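Local coordinates for glyoxalase family protein (Listeria monocytogenes, PDB 2P7Q) that catalyses the hydration of the antibiotic fosfomycin at a manganese site, opening its epoxide ring and so conferring fosfomycin resistance, at residues L15-A20 against Y110-H115; E44-I49 against W53-E58; R65-I70 against P95-V100; Q101-S106 against E125-R130. The protein carries 1 engineered substitution. All coordinates share one frame; numbering follows the deposited sequence.

Contact 1. Residues L15-A20 against Y110-H115; sequences LNKTTA and YDFDNH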
# COMPACT_ATOMS: atom_id res chain seq x y z
N LEU A 15 -0.95 -15.28 -11.94
CA LEU A 15 -1.95 -14.23 -12.13
C LEU A 15 -3.39 -14.68 -11.89
O LEU A 15 -4.05 -14.19 -10.99
CB LEU A 15 -1.84 -13.63 -13.52
CG LEU A 15 -2.79 -12.45 -13.70
CD1 LEU A 15 -2.33 -11.33 -12.75
CD2 LEU A 15 -2.81 -11.97 -15.14
N ASN A 16 -3.87 -15.62 -12.71
CA ASN A 16 -5.24 -16.13 -12.59
C ASN A 16 -5.61 -16.57 -11.19
O ASN A 16 -6.74 -16.37 -10.75
CB ASN A 16 -5.46 -17.29 -13.55
CG ASN A 16 -5.32 -16.89 -15.00
OD1 ASN A 16 -5.64 -15.77 -15.38
ND2 ASN A 16 -4.86 -17.82 -15.82
N LYS A 17 -4.67 -17.20 -10.49
CA LYS A 17 -4.96 -17.65 -9.15
C LYS A 17 -5.15 -16.46 -8.21
O LYS A 17 -6.01 -16.48 -7.33
CB LYS A 17 -3.85 -18.57 -8.65
CG LYS A 17 -4.12 -19.24 -7.32
CD LYS A 17 -3.09 -20.33 -7.04
CE LYS A 17 -2.91 -20.61 -5.55
NZ LYS A 17 -4.16 -21.03 -4.88
N THR A 18 -4.36 -15.40 -8.40
CA THR A 18 -4.48 -14.21 -7.56
C THR A 18 -5.76 -13.44 -7.90
O THR A 18 -6.40 -12.88 -7.01
CB THR A 18 -3.27 -13.24 -7.73
OG1 THR A 18 -2.08 -13.85 -7.21
CG2 THR A 18 -3.53 -11.94 -6.99
N THR A 19 -6.12 -13.41 -9.18
CA THR A 19 -7.32 -12.69 -9.61
C THR A 19 -8.60 -13.11 -8.89
O THR A 19 -9.40 -12.27 -8.48
CB THR A 19 -7.55 -12.84 -11.13
OG1 THR A 19 -6.47 -12.21 -11.84
CG2 THR A 19 -8.85 -12.18 -11.54
N ALA A 20 -8.79 -14.42 -8.74
CA ALA A 20 -9.97 -14.97 -8.09
C ALA A 20 -9.96 -14.60 -6.61
O ALA A 20 -11.01 -14.41 -5.99
CB ALA A 20 -9.99 -16.49 -8.26
N TYR A 110 -2.91 -13.24 4.33
CA TYR A 110 -2.08 -13.10 3.15
C TYR A 110 -2.78 -13.51 1.86
O TYR A 110 -3.88 -14.05 1.89
CB TYR A 110 -0.81 -13.94 3.25
CG TYR A 110 0.04 -13.68 4.46
CD1 TYR A 110 -0.24 -14.30 5.67
CD2 TYR A 110 1.14 -12.82 4.39
CE1 TYR A 110 0.55 -14.07 6.78
CE2 TYR A 110 1.93 -12.58 5.49
CZ TYR A 110 1.63 -13.21 6.68
OH TYR A 110 2.41 -13.01 7.77
N ASP A 111 -2.14 -13.22 0.74
CA ASP A 111 -2.67 -13.64 -0.54
C ASP A 111 -1.79 -14.86 -0.76
O ASP A 111 -1.39 -15.51 0.21
CB ASP A 111 -2.45 -12.58 -1.62
CG ASP A 111 -0.99 -12.29 -1.87
OD1 ASP A 111 -0.69 -11.64 -2.89
OD2 ASP A 111 -0.16 -12.70 -1.04
N PHE A 112 -1.44 -15.18 -2.01
CA PHE A 112 -0.61 -16.36 -2.24
C PHE A 112 0.84 -15.99 -2.45
O PHE A 112 1.69 -16.87 -2.64
CB PHE A 112 -1.12 -17.12 -3.46
CG PHE A 112 -2.57 -17.45 -3.38
CD1 PHE A 112 -3.47 -16.86 -4.26
CD2 PHE A 112 -3.05 -18.31 -2.40
CE1 PHE A 112 -4.83 -17.11 -4.15
CE2 PHE A 112 -4.41 -18.58 -2.27
CZ PHE A 112 -5.31 -17.98 -3.15
N ASP A 113 1.13 -14.69 -2.41
CA ASP A 113 2.49 -14.22 -2.62
C ASP A 113 3.05 -13.36 -1.47
O ASP A 113 3.69 -12.34 -1.72
CB ASP A 113 2.53 -13.45 -3.93
CG ASP A 113 2.20 -14.33 -5.14
OD1 ASP A 113 3.12 -15.00 -5.68
OD2 ASP A 113 1.02 -14.37 -5.56
N ASN A 114 2.81 -13.76 -0.23
CA ASN A 114 3.32 -13.02 0.91
C ASN A 114 2.88 -11.56 1.04
O ASN A 114 3.61 -10.76 1.62
CB ASN A 114 4.85 -13.04 0.92
CG ASN A 114 5.42 -14.41 1.12
OD1 ASN A 114 4.86 -15.23 1.85
ND2 ASN A 114 6.55 -14.68 0.48
N HIS A 115 1.73 -11.20 0.48
CA HIS A 115 1.26 -9.84 0.60
C HIS A 115 0.33 -9.74 1.81
O HIS A 115 -0.76 -10.31 1.80
CB HIS A 115 0.50 -9.41 -0.65
CG HIS A 115 1.33 -9.35 -1.89
ND1 HIS A 115 1.70 -10.47 -2.60
CD2 HIS A 115 1.82 -8.29 -2.58
CE1 HIS A 115 2.37 -10.11 -3.67
NE2 HIS A 115 2.46 -8.79 -3.69
O HOH W 1 0.03 -16.08 -7.47
O HOH W 2 -1.14 -13.76 -4.64
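Lys17, near the start of helix 15-26, lays its aliphatic chain and its ammonium group over one face of Phe112 in the loop 110-115. Its CB leads toward that loop, and with CG anti to the backbone N (chi1 -173°) the chain sets off across the ring at about a right angle to the phenylalanine side chain. CG comes first, 3.9 Å from Phe112 CE1. CD carries the chain on, and CE then stands over the ring as a CH-pi donor, 3.8 Å from the Phe112 centroid. A bend at the last torsion (chi4 59°) keeps NZ above the same face, 3.7 Å from the centroid of Phe112 and only 16° off the ring normal, a cation-pi contact. Lysine suits this exposed edge because its CG and CE lie against the ring while the charge stays near the surface. At the rim, the carbonyl O of Lys17 meets Phe112 CE1 at 3.4 Å, and Phe21, one turn further along the helix, meets the ring edge-to-face.

Deeper in, Thr18 OG1 and Asp113 OD2 are linked by a water, 3.1 Å from Thr18 OG1 and 2.7 Å from Asp113 OD2. A second water joins Thr18 OG1 to the Phe112 backbone N. A short hydroxyl and a carboxylate suit this buried part because both reach the bridging water. Asp113 OD1 is held by the backbone N of Lys13, while Asp111 OD2 accepts from His115 N within the loop. This is helix-to-turn packing in the glyoxalase (vicinal oxygen chelate) fold: helix 15-26 against the connection between strands 106-110 and 116-120.

Contact 2. Residues E44-I49 against W53-E58; sequences EKFFLI and WICIME. With GG6 ([(1S,2S)-1,2-dihydroxypropyl]phosphonic acid), chain J.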
# COMPACT_ATOMS: atom_id res chain seq x y z
N GLU A 44 -0.72 -8.99 -17.11
CA GLU A 44 -1.21 -8.21 -15.98
C GLU A 44 -2.68 -7.82 -16.04
O GLU A 44 -3.31 -7.82 -17.10
CB GLU A 44 -0.36 -6.95 -15.84
CG GLU A 44 -0.36 -6.09 -17.08
CD GLU A 44 0.29 -4.74 -16.87
OE1 GLU A 44 1.46 -4.69 -16.43
OE2 GLU A 44 -0.37 -3.72 -17.14
N LYS A 45 -3.22 -7.47 -14.88
CA LYS A 45 -4.61 -7.04 -14.78
C LYS A 45 -4.77 -5.87 -13.81
O LYS A 45 -4.01 -5.72 -12.84
CB LYS A 45 -5.48 -8.23 -14.34
CG LYS A 45 -5.50 -9.36 -15.36
CD LYS A 45 -6.31 -10.54 -14.88
CE LYS A 45 -6.50 -11.58 -16.00
NZ LYS A 45 -7.23 -12.82 -15.56
N PHE A 46 -5.75 -5.02 -14.09
CA PHE A 46 -6.04 -3.86 -13.26
C PHE A 46 -7.43 -4.01 -12.66
O PHE A 46 -8.37 -4.39 -13.35
CB PHE A 46 -6.04 -2.58 -14.11
CG PHE A 46 -4.74 -2.29 -14.81
CD1 PHE A 46 -4.68 -1.30 -15.78
CD2 PHE A 46 -3.58 -3.00 -14.49
CE1 PHE A 46 -3.47 -1.01 -16.43
CE2 PHE A 46 -2.37 -2.71 -15.13
CZ PHE A 46 -2.32 -1.72 -16.10
N PHE A 47 -7.57 -3.69 -11.38
CA PHE A 47 -8.88 -3.78 -10.76
C PHE A 47 -9.21 -2.51 -9.98
O PHE A 47 -8.34 -1.69 -9.69
CB PHE A 47 -8.96 -4.98 -9.80
CG PHE A 47 -8.45 -6.26 -10.38
CD1 PHE A 47 -7.09 -6.47 -10.56
CD2 PHE A 47 -9.34 -7.28 -10.72
CE1 PHE A 47 -6.60 -7.66 -11.06
CE2 PHE A 47 -8.86 -8.49 -11.23
CZ PHE A 47 -7.49 -8.69 -11.40
N LEU A 48 -10.49 -2.35 -9.66
CA LEU A 48 -10.94 -1.23 -8.85
C LEU A 48 -11.45 -1.88 -7.57
O LEU A 48 -12.33 -2.75 -7.62
CB LEU A 48 -12.09 -0.48 -9.50
CG LEU A 48 -11.77 0.45 -10.66
CD1 LEU A 48 -13.06 1.08 -11.14
CD2 LEU A 48 -10.78 1.52 -10.21
N ILE A 49 -10.86 -1.50 -6.45
CA ILE A 49 -11.28 -2.03 -5.16
C ILE A 49 -11.63 -0.83 -4.31
O ILE A 49 -10.74 -0.13 -3.82
CB ILE A 49 -10.16 -2.83 -4.48
CG1 ILE A 49 -9.81 -4.06 -5.32
CG2 ILE A 49 -10.60 -3.26 -3.10
CD1 ILE A 49 -8.86 -5.02 -4.61
N TRP A 53 -7.14 1.87 -7.35
CA TRP A 53 -6.70 1.25 -8.59
C TRP A 53 -5.57 0.24 -8.27
O TRP A 53 -4.43 0.63 -8.04
CB TRP A 53 -6.23 2.35 -9.56
CG TRP A 53 -5.55 1.91 -10.82
CD1 TRP A 53 -5.53 0.65 -11.34
CD2 TRP A 53 -4.78 2.73 -11.71
NE1 TRP A 53 -4.79 0.63 -12.51
CE2 TRP A 53 -4.32 1.89 -12.76
CE3 TRP A 53 -4.43 4.09 -11.74
CZ2 TRP A 53 -3.53 2.37 -13.82
CZ3 TRP A 53 -3.64 4.56 -12.79
CH2 TRP A 53 -3.21 3.70 -13.81
N ILE A 54 -5.91 -1.05 -8.24
CA ILE A 54 -4.94 -2.10 -7.94
C ILE A 54 -4.44 -2.79 -9.20
O ILE A 54 -5.23 -3.19 -10.05
CB ILE A 54 -5.54 -3.21 -7.05
CG1 ILE A 54 -6.29 -2.60 -5.87
CG2 ILE A 54 -4.44 -4.13 -6.53
CD1 ILE A 54 -5.41 -1.81 -4.95
N CYS A 55 -3.12 -2.94 -9.32
CA CYS A 55 -2.53 -3.60 -10.47
C CYS A 55 -1.81 -4.87 -10.07
O CYS A 55 -1.09 -4.90 -9.08
CB CYS A 55 -1.54 -2.68 -11.17
SG CYS A 55 -2.30 -1.26 -11.94
N ILE A 56 -2.03 -5.93 -10.84
CA ILE A 56 -1.41 -7.22 -10.59
C ILE A 56 -0.59 -7.62 -11.82
O ILE A 56 -1.09 -7.62 -12.94
CB ILE A 56 -2.49 -8.29 -10.30
CG1 ILE A 56 -3.39 -7.84 -9.15
CG2 ILE A 56 -1.84 -9.61 -9.94
CD1 ILE A 56 -2.67 -7.68 -7.80
N MET A 57 0.68 -7.93 -11.59
CA MET A 57 1.60 -8.34 -12.65
C MET A 57 2.19 -9.68 -12.31
O MET A 57 2.45 -9.97 -11.14
CB MET A 57 2.73 -7.34 -12.80
CG MET A 57 2.37 -6.06 -13.50
SD MET A 57 3.85 -5.05 -13.74
CE MET A 57 4.70 -5.98 -14.98
N GLU A 58 2.42 -10.51 -13.32
CA GLU A 58 2.98 -11.84 -13.08
C GLU A 58 4.50 -11.76 -13.19
O GLU A 58 5.04 -11.15 -14.10
CB GLU A 58 2.39 -12.85 -14.10
CG GLU A 58 2.50 -14.32 -13.68
CD GLU A 58 1.61 -15.26 -14.52
OE1 GLU A 58 1.77 -15.30 -15.76
OE2 GLU A 58 0.76 -15.96 -13.94
O1 GG6 J . 3.24 2.61 -12.92
C2 GG6 J . 2.83 2.36 -14.28
C3 GG6 J . 3.70 3.23 -15.25
C1 GG6 J . 3.00 0.84 -14.66
O2 GG6 J . 4.36 0.37 -14.61
P GG6 J . 2.02 -0.24 -13.64
O3 GG6 J . 0.52 0.27 -13.64
O4 GG6 J . 2.08 -1.56 -14.23
O5 GG6 J . 2.55 -0.31 -12.17
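Lys45 and Ile56 form a hydrogen-bonded antiparallel pair: Lys45 N gives to Ile56 O at 2.9 Å, and Ile56 N returns to Lys45 O at 2.8 Å, nearly straight at 169°. Two residues on, Phe47 N gives to Ile54 O at 2.7 Å and Ile54 N to Phe47 O. The backbones of the alternate residues look outward: Glu44, Phe46 and Leu48 bond to Ser34 and strand 29-33, so strand 44-49 is bonded on both sides, while Trp53 ties its partner to Ile8 of strand 4-12.

On the face carrying Glu44 and Met57, which run side by side, Cys55 is small enough to set SG over the Phe46 ring, 3.8 Å from its centroid, next to the ligand. Trp53 makes an offset edge-to-face pair with Phe46, planes at 66°; Trp53 NE1, 3.7 Å from Phe46 CG, is buried with no hydrogen-bond partner in the model. The ligand is hydrogen-bonded to Thr9 OG1 of the same chain and to Tyr108 OH of the second subunit. On the other face, beside Lys45 and Ile54, flat Phe47 and branched Ile56 pack against helix 15-26.

The whole is a beta hairpin forming one wall of a glyoxalase-fold active site, with Glu44 the probable proton acceptor.

Contact 3. Residues R65-I70 against P95-V100; sequences RTYNHI and PERPRV. With MN (manganese (II) ion), chain G; GG6 ([(1S,2S)-1,2-dihydroxypropyl]phosphonic acid), chain H.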
# COMPACT_ATOMS: atom_id res chain seq x y z
N ARG A 65 7.81 -12.35 3.92
CA ARG A 65 6.73 -11.85 4.76
C ARG A 65 7.20 -10.80 5.75
O ARG A 65 8.17 -11.01 6.48
CB ARG A 65 6.07 -13.00 5.50
CG ARG A 65 5.32 -13.93 4.59
CD ARG A 65 4.52 -14.93 5.38
NE ARG A 65 3.58 -15.63 4.52
CZ ARG A 65 2.61 -16.42 4.97
NH1 ARG A 65 2.46 -16.59 6.28
NH2 ARG A 65 1.78 -17.02 4.11
N THR A 66 6.52 -9.66 5.77
CA THR A 66 6.86 -8.57 6.67
C THR A 66 5.58 -7.90 7.15
O THR A 66 4.49 -8.21 6.67
CB THR A 66 7.70 -7.51 5.97
OG1 THR A 66 6.92 -6.84 4.97
CG2 THR A 66 8.90 -8.15 5.33
N TYR A 67 5.72 -6.96 8.09
CA TYR A 67 4.55 -6.29 8.62
C TYR A 67 4.09 -5.17 7.72
O TYR A 67 3.13 -4.48 8.03
CB TYR A 67 4.80 -5.79 10.03
CG TYR A 67 3.55 -5.31 10.74
CD1 TYR A 67 2.40 -6.09 10.75
CD2 TYR A 67 3.52 -4.07 11.38
CE1 TYR A 67 1.23 -5.64 11.38
CE2 TYR A 67 2.36 -3.61 12.01
CZ TYR A 67 1.22 -4.39 12.01
OH TYR A 67 0.07 -3.93 12.60
N ASN A 68 4.78 -4.97 6.60
CA ASN A 68 4.34 -3.95 5.67
C ASN A 68 2.99 -4.45 5.18
O ASN A 68 2.86 -5.61 4.80
CB ASN A 68 5.29 -3.84 4.47
CG ASN A 68 6.64 -3.23 4.84
OD1 ASN A 68 6.78 -2.00 4.92
ND2 ASN A 68 7.63 -4.08 5.07
N HIS A 69 1.98 -3.59 5.20
CA HIS A 69 0.65 -3.99 4.75
C HIS A 69 -0.23 -2.88 4.20
O HIS A 69 0.04 -1.69 4.39
CB HIS A 69 -0.11 -4.74 5.86
CG HIS A 69 -0.34 -3.93 7.10
ND1 HIS A 69 0.58 -3.87 8.13
CD2 HIS A 69 -1.40 -3.19 7.50
CE1 HIS A 69 0.09 -3.13 9.11
NE2 HIS A 69 -1.11 -2.71 8.75
N ILE A 70 -1.28 -3.30 3.50
CA ILE A 70 -2.25 -2.39 2.93
C ILE A 70 -3.49 -2.69 3.73
O ILE A 70 -3.75 -3.84 4.07
CB ILE A 70 -2.48 -2.69 1.45
CG1 ILE A 70 -1.13 -2.77 0.73
CG2 ILE A 70 -3.32 -1.60 0.81
CD1 ILE A 70 -1.24 -2.98 -0.77
N PRO A 95 -3.39 -14.19 13.91
CA PRO A 95 -4.25 -14.15 15.10
C PRO A 95 -4.57 -12.69 15.48
O PRO A 95 -3.97 -11.75 14.95
CB PRO A 95 -3.39 -14.83 16.17
CG PRO A 95 -2.46 -15.70 15.37
CD PRO A 95 -2.09 -14.80 14.23
N GLU A 96 -5.51 -12.51 16.40
CA GLU A 96 -5.87 -11.17 16.84
C GLU A 96 -4.65 -10.45 17.39
O GLU A 96 -3.93 -10.97 18.25
CB GLU A 96 -6.98 -11.23 17.90
CG GLU A 96 -8.40 -11.36 17.33
CD GLU A 96 -9.01 -10.01 16.93
OE1 GLU A 96 -10.16 -10.01 16.42
OE2 GLU A 96 -8.35 -8.96 17.13
N ARG A 97 -4.41 -9.24 16.89
CA ARG A 97 -3.28 -8.43 17.31
C ARG A 97 -3.68 -7.62 18.55
O ARG A 97 -4.83 -7.18 18.67
CB ARG A 97 -2.90 -7.52 16.15
CG ARG A 97 -1.54 -6.90 16.24
CD ARG A 97 -1.28 -6.07 15.00
NE ARG A 97 0.05 -5.48 15.03
CZ ARG A 97 1.18 -6.18 14.96
NH1 ARG A 97 1.13 -7.50 14.83
NH2 ARG A 97 2.35 -5.56 15.02
N PRO A 98 -2.75 -7.41 19.50
CA PRO A 98 -3.04 -6.64 20.72
C PRO A 98 -3.52 -5.21 20.44
O PRO A 98 -2.85 -4.46 19.73
CB PRO A 98 -1.71 -6.66 21.47
CG PRO A 98 -1.10 -7.95 21.04
CD PRO A 98 -1.38 -7.96 19.56
N ARG A 99 -4.68 -4.86 21.00
CA ARG A 99 -5.29 -3.54 20.82
C ARG A 99 -5.05 -2.57 21.97
O ARG A 99 -4.24 -2.83 22.86
CB ARG A 99 -6.80 -3.69 20.60
CG ARG A 99 -7.21 -4.11 19.20
CD ARG A 99 -8.69 -4.47 19.14
NE ARG A 99 -8.96 -5.77 19.76
CZ ARG A 99 -10.17 -6.26 19.97
NH1 ARG A 99 -11.24 -5.56 19.62
NH2 ARG A 99 -10.32 -7.45 20.53
N VAL A 100 -5.77 -1.45 21.94
CA VAL A 100 -5.66 -0.43 22.99
C VAL A 100 -7.01 0.24 23.32
O VAL A 100 -7.12 1.47 23.30
CB VAL A 100 -4.65 0.69 22.60
CG1 VAL A 100 -3.25 0.12 22.50
CG2 VAL A 100 -5.06 1.33 21.28
MN MN G . -2.74 -1.60 10.05
O1 GG6 H . -3.74 -1.88 11.90
C2 GG6 H . -3.71 -0.84 12.93
C3 GG6 H . -4.75 -1.22 14.06
C1 GG6 H . -2.28 -0.70 13.56
O2 GG6 H . -1.87 -1.91 14.18
P GG6 H . -1.04 -0.27 12.35
O3 GG6 H . -1.42 1.07 11.66
O4 GG6 H . 0.21 -0.15 13.03
O5 GG6 H . -0.92 -1.40 11.24
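The hydroxyl oxygen of Tyr67 sits between Arg97 and the bound diol-phosphonate, at a glyoxalase-fold (vicinal oxygen chelate) metal site. It accepts a hydrogen bond from ligand O2 at 3.2 Å. Arg97 NE is 2.9 Å from Tyr67 OH but its N-H is badly aimed, because the oxygen lies over the guanidinium face.

The main contact is therefore a stack. The two side chains come from opposite directions, and Arg97, extended from CG to NE with CG anti to its own N (chi1 -163°), lays its guanidinium on the tyrosine ring, centres 4.0 Å apart and planes 27° from parallel. Ligand O2 lies at the guanidinium edge. Tyrosine suits the spot by offering a flat face and a hydroxyl at once; arginine brings a flat cation beside a bound anion.

His69 CE1 lies over the other face of Tyr67, so that ring is sandwiched. Manganese is bound by His69 NE2 at 2.4 Å and by ligand O1 and O5 at 2.1 and 2.2 Å; Glu118 of the same chain and His7 of the second subunit complete the metal's ligands. The imidazole is aimed by its far nitrogen: His69 ND1 donates to the carbonyl O of Tyr67 at 2.6 Å with an N-H...O angle of 159°.

Contact 4. Residues Q101-S106 against E125-R130; sequences QGEGRS and EQRLKR. Engineered in segment 125-130: Gln126 (natural residue Glu). With GG6 ([(1S,2S)-1,2-dihydroxypropyl]phosphonic acid), chain H.
Two loops meet here at the mouth of the active site: residues 101-106 lead into strand 106-110, and residues 125-130 open with a short 3-10 turn near the end of the modelled chain. Glu103 and Arg127 both line the ligand pocket, which suits them as long, flat, oppositely charged groups able to lie face over face. Their side chains run side by side and point the same way, the glutamate fully extended and the arginine bent at chi2 (62°), which brings carboxylate over guanidinium. Glu103 CD stands 3.7 Å above the guanidinium plane of Arg127, over its centre, with the two flat groups 33° apart. The closest approach, Glu103 OE1 to Arg127 NH2, is a 3.4 Å salt bridge. Arg127 NH1 is buried without a partner in the model.

Ligand C2 lies at the guanidinium edge, in plane, while methyl C3 lies against Glu103 OE1. Phe46 of the second subunit also packs on Arg127.

Next to this pair along the chain, Gly102 O meets CG of Gln126, an engineered residue (glutamate in nature), at a tight 2.9 Å. Gly102 has a positive phi (135°) with psi near zero, which suits glycine because a CB here would collide with the carbonyl of Gln101.

Because OE1 sits over the guanidinium face, no N-H is aimed at the carboxylate. The attraction is electrostatic and probably weakly directional, fixing Arg127 less rigidly than a two-pronged in-plane bridge would while keeping a cation beside the bound ligand.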
# COMPACT_ATOMS: atom_id res chain seq x y z
N GLN A 101 -8.02 -0.57 23.63
CA GLN A 101 -9.36 -0.09 23.97
C GLN A 101 -9.65 1.26 23.32
O GLN A 101 -9.49 2.31 23.93
CB GLN A 101 -9.50 0.05 25.49
CG GLN A 101 -9.34 -1.27 26.23
CD GLN A 101 -9.27 -1.08 27.74
OE1 GLN A 101 -8.39 -0.38 28.24
NE2 GLN A 101 -10.19 -1.72 28.46
N GLY A 102 -10.10 1.20 22.06
CA GLY A 102 -10.38 2.40 21.31
C GLY A 102 -9.79 2.22 19.92
O GLY A 102 -9.86 3.11 19.06
N GLU A 103 -9.20 1.05 19.72
CA GLU A 103 -8.59 0.66 18.46
C GLU A 103 -9.56 -0.40 17.93
O GLU A 103 -9.76 -1.44 18.56
CB GLU A 103 -7.21 0.05 18.73
CG GLU A 103 -6.34 -0.25 17.51
CD GLU A 103 -4.93 -0.70 17.90
OE1 GLU A 103 -4.13 -1.05 17.01
OE2 GLU A 103 -4.63 -0.70 19.12
N GLY A 104 -10.18 -0.12 16.79
CA GLY A 104 -11.13 -1.06 16.22
C GLY A 104 -10.57 -2.42 15.89
O GLY A 104 -9.35 -2.60 15.80
N ARG A 105 -11.45 -3.40 15.70
CA ARG A 105 -11.04 -4.76 15.36
C ARG A 105 -10.41 -4.80 13.96
O ARG A 105 -10.73 -3.98 13.09
CB ARG A 105 -12.25 -5.70 15.38
CG ARG A 105 -12.99 -5.79 16.70
CD ARG A 105 -12.75 -7.12 17.40
NE ARG A 105 -13.29 -8.30 16.71
CZ ARG A 105 -14.55 -8.43 16.28
NH1 ARG A 105 -15.42 -7.44 16.45
NH2 ARG A 105 -14.94 -9.57 15.72
N SER A 106 -9.51 -5.76 13.74
CA SER A 106 -8.86 -5.93 12.44
C SER A 106 -8.75 -7.40 12.06
O SER A 106 -8.77 -8.28 12.92
CB SER A 106 -7.45 -5.34 12.45
OG SER A 106 -7.45 -3.93 12.62
N GLU A 125 -9.65 8.67 13.54
CA GLU A 125 -10.07 9.62 14.57
C GLU A 125 -10.04 8.96 15.95
O GLU A 125 -9.40 9.46 16.86
CB GLU A 125 -11.48 10.13 14.26
CG GLU A 125 -11.93 11.27 15.15
CD GLU A 125 -13.34 11.74 14.84
OE1 GLU A 125 -13.60 12.14 13.68
OE2 GLU A 125 -14.19 11.71 15.75
N GLN A 126 -10.75 7.85 16.09
CA GLN A 126 -10.80 7.14 17.36
C GLN A 126 -9.40 6.77 17.86
O GLN A 126 -9.20 6.44 19.03
CB GLN A 126 -11.66 5.87 17.20
CG GLN A 126 -11.94 5.10 18.50
CD GLN A 126 -12.86 5.84 19.46
OE1 GLN A 126 -14.03 6.12 19.15
NE2 GLN A 126 -12.35 6.17 20.64
N ARG A 127 -8.43 6.85 16.95
CA ARG A 127 -7.04 6.51 17.25
C ARG A 127 -6.20 7.74 17.60
O ARG A 127 -5.01 7.63 17.89
CB ARG A 127 -6.44 5.78 16.04
CG ARG A 127 -5.04 5.24 16.21
CD ARG A 127 -4.98 4.19 17.30
NE ARG A 127 -3.78 3.38 17.18
CZ ARG A 127 -3.58 2.46 16.24
NH1 ARG A 127 -4.52 2.23 15.32
NH2 ARG A 127 -2.44 1.78 16.20
N LEU A 128 -6.83 8.91 17.56
CA LEU A 128 -6.15 10.16 17.86
C LEU A 128 -6.73 10.86 19.09
O LEU A 128 -6.01 11.55 19.82
CB LEU A 128 -6.22 11.11 16.67
CG LEU A 128 -5.49 10.74 15.38
CD1 LEU A 128 -5.74 11.82 14.34
CD2 LEU A 128 -4.00 10.59 15.65
N LYS A 129 -8.03 10.69 19.31
CA LYS A 129 -8.72 11.31 20.44
C LYS A 129 -7.96 11.13 21.75
O LYS A 129 -8.21 11.84 22.73
CB LYS A 129 -10.14 10.73 20.56
N ARG A 130 -7.03 10.18 21.77
CA ARG A 130 -6.21 9.89 22.95
C ARG A 130 -5.76 11.16 23.67
O ARG A 130 -6.03 11.25 24.89
CB ARG A 130 -5.00 9.05 22.55
O1 GG6 H . -3.74 -1.88 11.90
C2 GG6 H . -3.71 -0.84 12.93
C3 GG6 H . -4.75 -1.22 14.06
C1 GG6 H . -2.28 -0.70 13.56
O2 GG6 H . -1.87 -1.91 14.18
P GG6 H . -1.04 -0.27 12.35
O3 GG6 H . -1.42 1.07 11.66
O4 GG6 H . 0.21 -0.15 13.03
O5 GG6 H . -0.92 -1.40 11.24

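How the contacts relate
Contact 2 is the buried one, a sheet hairpin with regular backbone bonds; contact 1 is partly buried, and contacts 3 and 4 lie at the surface and depend on charge, flat groups and the ligand. Contacts 1 and 2 meet where helix 15-26 packs on the hairpin, Leu15 against Ile56 and Leu15 N bonded to Glu58. Arg65 bridges contacts 1 and 3 by bonding Asn114. Contacts 3 and 4 share one ligand molecule and the loop leading to strand 106-110, whereas contact 2 faces a different copy. Because the second subunit supplies Phe46 to Arg127 and His7 to the metal, each site joins hairpin wall and loop cover from different chains.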